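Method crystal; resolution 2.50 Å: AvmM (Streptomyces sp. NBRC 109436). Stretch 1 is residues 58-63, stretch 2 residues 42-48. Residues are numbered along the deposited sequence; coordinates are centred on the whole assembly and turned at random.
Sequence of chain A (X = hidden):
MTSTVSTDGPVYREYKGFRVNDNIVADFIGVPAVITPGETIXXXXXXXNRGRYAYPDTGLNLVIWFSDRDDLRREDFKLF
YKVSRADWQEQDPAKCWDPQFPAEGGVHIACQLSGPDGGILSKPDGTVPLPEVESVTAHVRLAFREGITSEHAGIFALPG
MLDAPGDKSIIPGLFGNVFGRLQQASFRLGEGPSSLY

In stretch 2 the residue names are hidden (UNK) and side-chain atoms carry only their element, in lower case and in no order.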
# COMPACT_ATOMS: atom_id res chain seq x y z
N THR A 58 -15.91 -16.27 -3.51
CA THR A 58 -14.72 -15.55 -3.93
C THR A 58 -13.49 -16.32 -3.52
O THR A 58 -13.49 -17.02 -2.50
CB THR A 58 -14.62 -14.17 -3.30
OG1 THR A 58 -14.51 -14.33 -1.88
CG2 THR A 58 -15.82 -13.28 -3.66
N GLY A 59 -12.41 -16.12 -4.28
CA GLY A 59 -11.10 -16.63 -3.92
C GLY A 59 -10.01 -15.80 -4.57
O GLY A 59 -10.23 -15.16 -5.61
N LEU A 60 -8.83 -15.83 -3.96
CA LEU A 60 -7.70 -15.05 -4.44
C LEU A 60 -6.87 -15.82 -5.47
O LEU A 60 -6.58 -17.01 -5.30
CB LEU A 60 -6.79 -14.63 -3.28
CG LEU A 60 -5.55 -13.83 -3.73
CD1 LEU A 60 -5.95 -12.47 -4.29
CD2 LEU A 60 -4.42 -13.74 -2.71
N ASN A 61 -6.44 -15.11 -6.51
CA ASN A 61 -5.40 -15.57 -7.41
C ASN A 61 -4.17 -14.68 -7.26
O ASN A 61 -4.28 -13.49 -6.96
CB ASN A 61 -5.89 -15.57 -8.87
CG ASN A 61 -7.14 -16.42 -9.07
OD1 ASN A 61 -7.08 -17.65 -9.04
ND2 ASN A 61 -8.29 -15.77 -9.24
N LEU A 62 -3.00 -15.29 -7.42
CA LEU A 62 -1.70 -14.64 -7.30
C LEU A 62 -0.89 -14.95 -8.55
O LEU A 62 -0.81 -16.12 -8.96
CB LEU A 62 -0.95 -15.13 -6.06
CG LEU A 62 -0.19 -14.18 -5.15
CD1 LEU A 62 -1.09 -13.12 -4.54
CD2 LEU A 62 0.44 -15.00 -4.08
N VAL A 63 -0.33 -13.93 -9.19
CA VAL A 63 0.42 -14.13 -10.43
C VAL A 63 1.87 -13.73 -10.20
O VAL A 63 2.15 -12.64 -9.70
CB VAL A 63 -0.18 -13.33 -11.59
CG1 VAL A 63 0.59 -13.62 -12.85
CG2 VAL A 63 -1.63 -13.70 -11.77
N UNK A 42 7.57 -14.27 4.10
CA UNK A 42 6.14 -14.30 4.37
C UNK A 42 5.60 -12.90 4.17
O UNK A 42 6.18 -11.94 4.68
c UNK A 42 4.07 -15.67 7.39
c UNK A 42 5.85 -14.78 5.79
o UNK A 42 2.97 -15.47 7.99
o UNK A 42 4.92 -16.53 7.77
c UNK A 42 4.35 -14.85 6.13
N UNK A 43 4.50 -12.78 3.44
CA UNK A 43 3.77 -11.53 3.31
C UNK A 43 2.28 -11.85 3.42
O UNK A 43 1.87 -13.00 3.57
c UNK A 43 2.47 -11.47 0.17
c UNK A 43 4.32 -13.18 -0.96
c UNK A 43 3.08 -13.05 -1.53
c UNK A 43 4.65 -12.45 0.18
c UNK A 43 4.08 -10.80 1.99
c UNK A 43 3.73 -11.58 0.75
c UNK A 43 2.14 -12.18 -0.96
N UNK A 44 1.46 -10.81 3.43
CA UNK A 44 0.03 -11.00 3.44
C UNK A 44 -0.56 -10.21 2.29
O UNK A 44 0.02 -9.25 1.78
c UNK A 44 -0.61 -10.62 4.79
o UNK A 44 -0.77 -9.23 4.98
N UNK A 45 -1.71 -10.68 1.83
CA UNK A 45 -2.44 -10.05 0.75
C UNK A 45 -3.92 -10.29 1.05
O UNK A 45 -4.29 -11.36 1.54
c UNK A 45 -1.94 -12.13 -0.65
c UNK A 45 -2.86 -10.06 -1.79
c UNK A 45 -1.99 -10.59 -0.64
N UNK A 46 -4.75 -9.30 0.77
CA UNK A 46 -6.15 -9.41 1.16
C UNK A 46 -6.99 -8.68 0.13
O UNK A 46 -6.57 -7.65 -0.41
c UNK A 46 -6.02 -6.39 2.95
c UNK A 46 -6.40 -8.87 2.58
c UNK A 46 -4.22 -7.90 3.45
c UNK A 46 -3.42 -6.84 3.82
c UNK A 46 -3.92 -5.53 3.77
c UNK A 46 -5.52 -7.70 2.99
c UNK A 46 -5.22 -5.31 3.32
N UNK A 47 -8.17 -9.21 -0.16
CA UNK A 47 -9.07 -8.54 -1.08
C UNK A 47 -10.30 -8.05 -0.33
O UNK A 47 -10.80 -8.74 0.57
c UNK A 47 -10.09 -10.78 -1.98
c UNK A 47 -11.48 -10.93 -2.05
c UNK A 47 -9.31 -11.91 -1.71
c UNK A 47 -11.28 -13.28 -1.52
c UNK A 47 -9.90 -13.16 -1.47
c UNK A 47 -9.43 -9.43 -2.28
c UNK A 47 -12.09 -12.16 -1.81
o UNK A 47 -11.87 -14.50 -1.29
N UNK A 48 -10.77 -6.85 -0.68
CA UNK A 48 -11.79 -6.12 0.07
C UNK A 48 -12.89 -5.67 -0.86
O UNK A 48 -12.62 -5.18 -1.96
o UNK A 48 -10.17 -5.27 1.68
c UNK A 48 -11.21 -4.89 0.78
c UNK A 48 -12.32 -4.12 1.54

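Position 42 carries five side-chain atoms, three carbons in an unbranched chain with two oxygens on the last, and none of them comes within reach of stretch 1. This is a carboxylate on a two-carbon spacer, so the residue is glutamate. Both carboxylate oxygens of Glu42 are hydrogen-bonded elsewhere in the structure.

At position 43 one carbon leads into a ring of six carbons with no further atom attached, and the ring meets Leu62 by its edge. A bare six-carbon ring on a single carbon identifies phenylalanine. The CA-to-CB bond of Phe43 points toward stretch 1, and with chi1 in the p well CZ lies 4.2 Å from CD2 of Leu62.

Position 44 has just one carbon and one oxygen, and makes no contact with stretch 1. A side chain this short with a terminal hydroxyl is serine; OG of Ser44 is hydrogen-bonded elsewhere.

Three carbons make up the side chain at position 45, the first carrying the other two. One of the outer carbons packs against two leucines of stretch 1, Leu60 and Leu62. Branching at CB with no oxygen identifies valine. CG1 of Val45 approaches CD2 of Leu60 at 3.6 Å and CD1 of Leu62 at 4.1 Å.

Position 46 again shows one carbon followed by a bare six-carbon ring, which does not touch stretch 1; hence phenylalanine. The CA-to-CB bond of Phe46 points away from stretch 1.

At position 47 a six-membered carbon ring bears an oxygen at its far end, beside Thr58: this is tyrosine. The hydroxyl of Tyr47 donates a hydrogen bond from OH to OG1 of Thr58 at 2.7 Å, while CE1 of its ring comes to 3.9 Å from CB of Leu60.

Position 48, out of reach of stretch 1, has a first carbon carrying one oxygen and one carbon, the branched hydroxyl side chain of threonine, Thr48.

The two strands run at 135° between their N-to-C directions, with axes 8.2 Å apart at closest approach, so side chains rather than backbone hydrogen bonds bridge the gap. Alternation along stretch 2 turns Phe43, Val45 and Tyr47 toward stretch 1, where Leu60 and Leu62 supply the apolar surface. Tyr47 has the largest covered area and combines both kinds of contact: its ring packs along Leu60, and its hydroxyl reaches Thr58, giving this otherwise apolar contact a directional polar anchor.

Stretch 2 42-48: EFSVFYT
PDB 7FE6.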